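Long-range contact in fluoroacetyl-CoA thioesterase (Streptomyces cattleya, PDB 3KUV), which hydrolyses fluoroacetyl-CoA to fluoroacetate and CoA as a homodimer, thereby conferring resistance to fluoroacetate, but does not use acetyl-CoA: residues E38-L48 and H76-V86. The protein carries 1 engineered substitution. Residues are numbered along the deposited sequence; the frame is centred on the assembly and turned at random. Where two conformers were deposited one is given.
Sequences EVFASGFMVGL and HTAATPPGLTV. Engineered in segment 38-48: Ser-42 (natural residue Thr). With ACT (acetate ion), chain H.
Phe-40 and Thr-80 join the extended lead-in to helix 42-57 to the loop before strand 85-96: Phe-40 N donates to Thr-80 O (2.8 Å, 165° at the hydrogen), and a water donating to Phe-40 O and accepting from Thr-80 N helps hold the backbones side by side. Thr-80 OG1 is hydrogen-bonded to Asp-108. Beta-branched Val-39 serves two sides: CG1 packs on the Ala-79 methyl, and CG2 lies 4.0 Å from CH3 of the acetate. With CG anti to its backbone N (chi1 -173°), Phe-40 sends its ring toward Val-86, which offers it CG2, obliquely at CD1. The other methyl, Val-86 CG1, lies 3.6 Å from Leu-48 CD2 and touches Met-45 CE, which the unbranched, bent methionine chain brings to the Phe-40 ring edge, in plane. Ser-42, an active-site position engineered from threonine, donates its backbone N to acetate OXT (2.8 Å); Gly-69 N of the second subunit is hydrogen-bonded to the same acetate, probably from the crystallisation liquor. Ser-42 OG lies at the edge of the active-site His-76 ring, nearest carbon CD2. Helix start, His-76 loop and second subunit meet here, as in hot-dog thioesterases, whose active sites lie at the dimer interface.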
ATOM      1  N   GLU B  38      -3.932  -7.489 -15.028  1.00 15.70           N
ATOM      2  CA  GLU B  38      -2.549  -7.853 -14.609  1.00 15.75           C
ATOM      3  C   GLU B  38      -1.658  -6.634 -14.586  1.00 14.80           C
ATOM      4  O   GLU B  38      -0.866  -6.326 -15.518  1.00 14.87           O
ATOM      5  CB  GLU B  38      -1.989  -8.896 -15.580  1.00 17.40           C
ATOM      6  CG  GLU B  38      -2.633 -10.291 -15.283  1.00 18.67           C
ATOM      7  CD  GLU B  38      -1.956 -11.003 -14.110  1.00 26.78           C
ATOM      8  OE1 GLU B  38      -2.113 -10.555 -12.982  1.00 27.53           O
ATOM      9  OE2 GLU B  38      -1.267 -12.034 -14.298  1.00 34.67           O
ATOM     10  N   VAL B  39      -1.890  -5.839 -13.536  1.00 12.00           N
ATOM     11  CA  VAL B  39      -1.161  -4.553 -13.393  1.00 11.66           C
ATOM     12  C   VAL B  39      -0.684  -4.446 -11.932  1.00 10.00           C
ATOM     13  O   VAL B  39      -1.229  -5.094 -11.030  1.00 11.86           O
ATOM     14  CB  VAL B  39      -2.061  -3.308 -13.715  1.00 12.08           C
ATOM     15  CG1 VAL B  39      -2.465  -3.363 -15.221  1.00 13.24           C
ATOM     16  CG2 VAL B  39      -3.307  -3.239 -12.816  1.00 14.98           C
ATOM     17  N   PHE B  40       0.423  -3.689 -11.778  1.00 10.51           N
ATOM     18  CA  PHE B  40       1.056  -3.537 -10.487  1.00 11.58           C
ATOM     19  C   PHE B  40       0.030  -2.984  -9.445  1.00 10.61           C
ATOM     20  O   PHE B  40      -0.644  -1.956  -9.675  1.00 10.79           O
ATOM     21  CB  PHE B  40       2.236  -2.539 -10.793  1.00 10.65           C
ATOM     22  CG  PHE B  40       3.183  -2.306  -9.663  1.00  9.70           C
ATOM     23  CD1 PHE B  40       3.569  -0.973  -9.322  1.00  9.72           C
ATOM     24  CD2 PHE B  40       3.749  -3.377  -8.986  1.00  9.29           C
ATOM     25  CE1 PHE B  40       4.552  -0.773  -8.253  1.00 11.28           C
ATOM     26  CE2 PHE B  40       4.766  -3.223  -7.970  1.00  9.69           C
ATOM     27  CZ  PHE B  40       5.132  -1.885  -7.607  1.00 11.50           C
ATOM     28  N   ALA B  41      -0.051  -3.663  -8.296  1.00 10.69           N
ATOM     29  CA  ALA B  41      -1.077  -3.268  -7.302  1.00  9.90           C
ATOM     30  C   ALA B  41      -0.696  -2.054  -6.500  1.00 11.18           C
ATOM     31  O   ALA B  41       0.501  -1.917  -6.146  1.00 10.79           O
ATOM     32  CB  ALA B  41      -1.388  -4.425  -6.294  1.00 12.53           C
ATOM     33  N   SER B  42      -1.715  -1.271  -6.097  1.00 10.02           N
ATOM     34  CA  SER B  42      -1.473  -0.134  -5.245  1.00 10.77           C
ATOM     35  C   SER B  42      -0.711  -0.525  -3.941  1.00  9.82           C
ATOM     36  O   SER B  42       0.171   0.202  -3.532  1.00 10.39           O
ATOM     37  CB  SER B  42      -2.769   0.538  -4.863  0.65 14.81           C
ATOM     38  OG  SER B  42      -3.341   1.191  -5.968  0.65 19.18           O
ATOM     39  N   GLY B  43      -1.065  -1.661  -3.335  1.00  9.94           N
ATOM     40  CA  GLY B  43      -0.401  -1.997  -2.081  1.00  9.58           C
ATOM     41  C   GLY B  43       1.070  -2.323  -2.350  1.00 10.01           C
ATOM     42  O   GLY B  43       1.924  -2.100  -1.483  1.00 10.58           O
ATOM     43  N   PHE B  44       1.384  -2.939  -3.525  1.00  9.25           N
ATOM     44  CA  PHE B  44       2.783  -3.146  -3.873  1.00  9.45           C
ATOM     45  C   PHE B  44       3.495  -1.815  -4.152  1.00  8.03           C
ATOM     46  O   PHE B  44       4.696  -1.682  -3.838  1.00 10.56           O
ATOM     47  CB  PHE B  44       2.940  -4.119  -5.040  1.00  9.32           C
ATOM     48  CG  PHE B  44       2.686  -5.589  -4.692  1.00  8.90           C
ATOM     49  CD1 PHE B  44       3.422  -6.213  -3.679  1.00 11.03           C
ATOM     50  CD2 PHE B  44       1.795  -6.348  -5.471  1.00 10.03           C
ATOM     51  CE1 PHE B  44       3.244  -7.603  -3.376  1.00 11.72           C
ATOM     52  CE2 PHE B  44       1.581  -7.690  -5.217  1.00 11.49           C
ATOM     53  CZ  PHE B  44       2.312  -8.339  -4.193  1.00 12.51           C
ATOM     54  N   MET B  45       2.811  -0.862  -4.810  1.00  8.97           N
ATOM     55  CA  MET B  45       3.438   0.453  -4.961  1.00  8.91           C
ATOM     56  C   MET B  45       3.716   1.120  -3.633  1.00  9.83           C
ATOM     57  O   MET B  45       4.842   1.686  -3.453  1.00 10.08           O
ATOM     58  CB  MET B  45       2.585   1.376  -5.843  1.00  8.51           C
ATOM     59  CG  MET B  45       3.040   2.888  -5.807  0.65 10.07           C
ATOM     60  SD  MET B  45       4.742   2.859  -6.465  0.65 16.03           S
ATOM     61  CE  MET B  45       4.321   2.858  -8.185  0.65 16.78           C
ATOM     62  N   VAL B  46       2.805   1.021  -2.674  1.00 10.39           N
ATOM     63  CA  VAL B  46       3.059   1.565  -1.335  1.00 10.24           C
ATOM     64  C   VAL B  46       4.323   0.909  -0.771  1.00 11.44           C
ATOM     65  O   VAL B  46       5.246   1.617  -0.266  1.00 10.59           O
ATOM     66  CB  VAL B  46       1.829   1.380  -0.468  1.00  9.90           C
ATOM     67  CG1 VAL B  46       2.168   1.706   1.021  1.00 11.88           C
ATOM     68  CG2 VAL B  46       0.660   2.292  -0.918  1.00 13.15           C
ATOM     69  N   GLY B  47       4.435  -0.428  -0.883  1.00  9.05           N
ATOM     70  CA  GLY B  47       5.610  -1.096  -0.288  1.00  9.18           C
ATOM     71  C   GLY B  47       6.898  -0.657  -1.005  1.00  8.87           C
ATOM     72  O   GLY B  47       7.980  -0.644  -0.389  1.00 10.07           O
ATOM     73  N   LEU B  48       6.837  -0.432  -2.321  1.00  9.52           N
ATOM     74  CA  LEU B  48       8.037  -0.031  -3.063  1.00  8.03           C
ATOM     75  C   LEU B  48       8.468   1.375  -2.674  1.00  9.28           C
ATOM     76  O   LEU B  48       9.697   1.636  -2.612  1.00  9.11           O
ATOM     77  CB  LEU B  48       7.686  -0.040  -4.587  1.00 11.84           C
ATOM     78  CG  LEU B  48       8.922   0.176  -5.526  1.00 10.65           C
ATOM     79  CD1 LEU B  48       9.890  -1.054  -5.470  1.00 14.48           C
ATOM     80  CD2 LEU B  48       8.390   0.337  -6.950  1.00 11.62           C
ATOM     81  N   HIS B  76      -2.579   7.327  -7.653  1.00 11.47           N
ATOM     82  CA  HIS B  76      -2.143   6.271  -8.571  1.00 12.46           C
ATOM     83  C   HIS B  76      -2.804   6.707  -9.887  1.00 14.87           C
ATOM     84  O   HIS B  76      -4.064   6.592 -10.023  1.00 18.54           O
ATOM     85  CB  HIS B  76      -2.520   4.883  -7.898  0.65 12.92           C
ATOM     86  CG  HIS B  76      -1.769   3.634  -8.385  0.65 13.40           C
ATOM     87  ND1 HIS B  76      -0.816   3.625  -9.388  0.65 16.33           N
ATOM     88  CD2 HIS B  76      -1.835   2.355  -7.926  0.65 12.51           C
ATOM     89  CE1 HIS B  76      -0.406   2.378  -9.588  0.65 11.32           C
ATOM     90  NE2 HIS B  76      -1.022   1.571  -8.709  0.65 10.37           N
ATOM     91  N   THR B  77      -2.012   7.253 -10.779  1.00 15.17           N
ATOM     92  CA  THR B  77      -2.531   8.044 -11.981  1.00 16.04           C
ATOM     93  C   THR B  77      -2.497   7.207 -13.308  1.00 17.03           C
ATOM     94  O   THR B  77      -3.033   7.655 -14.343  1.00 19.04           O
ATOM     95  CB  THR B  77      -1.793   9.336 -12.137  1.00 15.89           C
ATOM     96  OG1 THR B  77      -0.375   9.104 -12.210  1.00 17.32           O
ATOM     97  CG2 THR B  77      -2.039  10.212 -10.912  1.00 18.26           C
ATOM     98  N   ALA B  78      -1.753   6.118 -13.324  1.00 14.60           N
ATOM     99  CA  ALA B  78      -1.666   5.239 -14.512  1.00 11.54           C
ATOM    100  C   ALA B  78      -1.304   3.853 -14.055  1.00 13.13           C
ATOM    101  O   ALA B  78      -0.680   3.697 -12.999  1.00 12.82           O
ATOM    102  CB  ALA B  78      -0.615   5.768 -15.539  1.00 12.76           C
ATOM    103  N   ALA B  79      -1.582   2.828 -14.866  1.00 12.74           N
ATOM    104  CA  ALA B  79      -1.388   1.463 -14.492  1.00 13.41           C
ATOM    105  C   ALA B  79      -0.162   0.880 -15.247  1.00 13.24           C
ATOM    106  O   ALA B  79       0.207   1.333 -16.344  1.00 13.93           O
ATOM    107  CB  ALA B  79      -2.641   0.636 -14.807  1.00 15.47           C
ATOM    108  N   THR B  80       0.483  -0.100 -14.586  1.00 10.36           N
ATOM    109  CA  THR B  80       1.799  -0.593 -15.087  1.00 10.53           C
ATOM    110  C   THR B  80       1.764  -2.117 -15.185  1.00 11.02           C
ATOM    111  O   THR B  80       1.592  -2.816 -14.211  1.00 11.89           O
ATOM    112  CB  THR B  80       2.913  -0.220 -14.049  1.00  9.26           C
ATOM    113  OG1 THR B  80       2.964   1.214 -13.876  1.00 10.23           O
ATOM    114  CG2 THR B  80       4.333  -0.695 -14.452  1.00 13.23           C
ATOM    115  N   PRO B  81       1.948  -2.670 -16.400  1.00 10.94           N
ATOM    116  CA  PRO B  81       2.076  -4.135 -16.560  1.00 12.43           C
ATOM    117  C   PRO B  81       3.441  -4.622 -16.141  1.00 11.68           C
ATOM    118  O   PRO B  81       4.414  -3.841 -16.151  1.00 11.82           O
ATOM    119  CB  PRO B  81       1.975  -4.276 -18.104  1.00 14.57           C
ATOM    120  CG  PRO B  81       2.563  -3.001 -18.657  1.00 14.15           C
ATOM    121  CD  PRO B  81       2.160  -1.894 -17.631  1.00 13.44           C
ATOM    122  N   PRO B  82       3.539  -5.900 -15.882  1.00 11.57           N
ATOM    123  CA  PRO B  82       4.893  -6.503 -15.617  1.00 11.65           C
ATOM    124  C   PRO B  82       5.812  -6.270 -16.802  1.00 13.37           C
ATOM    125  O   PRO B  82       5.415  -6.176 -17.966  1.00 14.90           O
ATOM    126  CB  PRO B  82       4.597  -7.981 -15.475  1.00 14.05           C
ATOM    127  CG  PRO B  82       3.095  -8.022 -14.997  1.00 15.30           C
ATOM    128  CD  PRO B  82       2.456  -6.912 -15.756  1.00 15.58           C
ATOM    129  N   GLY B  83       7.051  -6.030 -16.467  1.00 13.04           N
ATOM    130  CA  GLY B  83       8.125  -5.902 -17.458  1.00 13.22           C
ATOM    131  C   GLY B  83       8.616  -4.478 -17.636  1.00 13.52           C
ATOM    132  O   GLY B  83       9.794  -4.241 -18.098  1.00 14.55           O
ATOM    133  N   LEU B  84       7.828  -3.473 -17.242  1.00 10.34           N
ATOM    134  CA  LEU B  84       8.338  -2.079 -17.175  1.00 10.35           C
ATOM    135  C   LEU B  84       9.142  -1.868 -15.892  1.00  9.20           C
ATOM    136  O   LEU B  84       8.979  -2.614 -14.946  1.00 11.32           O
ATOM    137  CB  LEU B  84       7.158  -1.026 -17.191  1.00 11.13           C
ATOM    138  CG  LEU B  84       6.453  -1.024 -18.559  1.00 11.24           C
ATOM    139  CD1 LEU B  84       5.353  -0.007 -18.461  1.00 14.33           C
ATOM    140  CD2 LEU B  84       7.342  -0.623 -19.740  1.00 14.35           C
ATOM    141  N   THR B  85      10.008  -0.843 -15.913  1.00  9.46           N
ATOM    142  CA  THR B  85      10.781  -0.499 -14.715  1.00  9.05           C
ATOM    143  C   THR B  85      10.026   0.667 -14.025  1.00  9.52           C
ATOM    144  O   THR B  85       9.834   1.736 -14.652  1.00 10.15           O
ATOM    145  CB  THR B  85      12.157  -0.009 -15.099  1.00  9.51           C
ATOM    146  OG1 THR B  85      12.855  -1.052 -15.849  1.00 10.35           O
ATOM    147  CG2 THR B  85      13.015   0.363 -13.891  1.00 11.91           C
ATOM    148  N   VAL B  86       9.684   0.459 -12.776  1.00  8.41           N
ATOM    149  CA  VAL B  86       9.114   1.542 -11.958  1.00  9.73           C
ATOM    150  C   VAL B  86      10.324   2.227 -11.271  1.00  9.93           C
ATOM    151  O   VAL B  86      11.165   1.550 -10.582  1.00 10.90           O
ATOM    152  CB  VAL B  86       8.113   1.019 -10.932  1.00  9.42           C
ATOM    153  CG1 VAL B  86       7.738   2.204  -9.943  1.00 10.72           C
ATOM    154  CG2 VAL B  86       6.882   0.549 -11.663  1.00 11.43           C
TER
HETATM  155  C   ACT H 142      -4.778  -1.191  -8.414  1.00 28.53           C
HETATM  156  O   ACT H 142      -6.082  -0.992  -8.419  1.00 30.16           O
HETATM  157  OXT ACT H 142      -4.238  -1.617  -7.352  1.00 21.03           O
HETATM  158  CH3 ACT H 142      -3.932  -0.990  -9.610  1.00 26.60           C
HETATM  159  O   HOH W   1      -0.717  -0.520 -11.974  1.00 11.41           O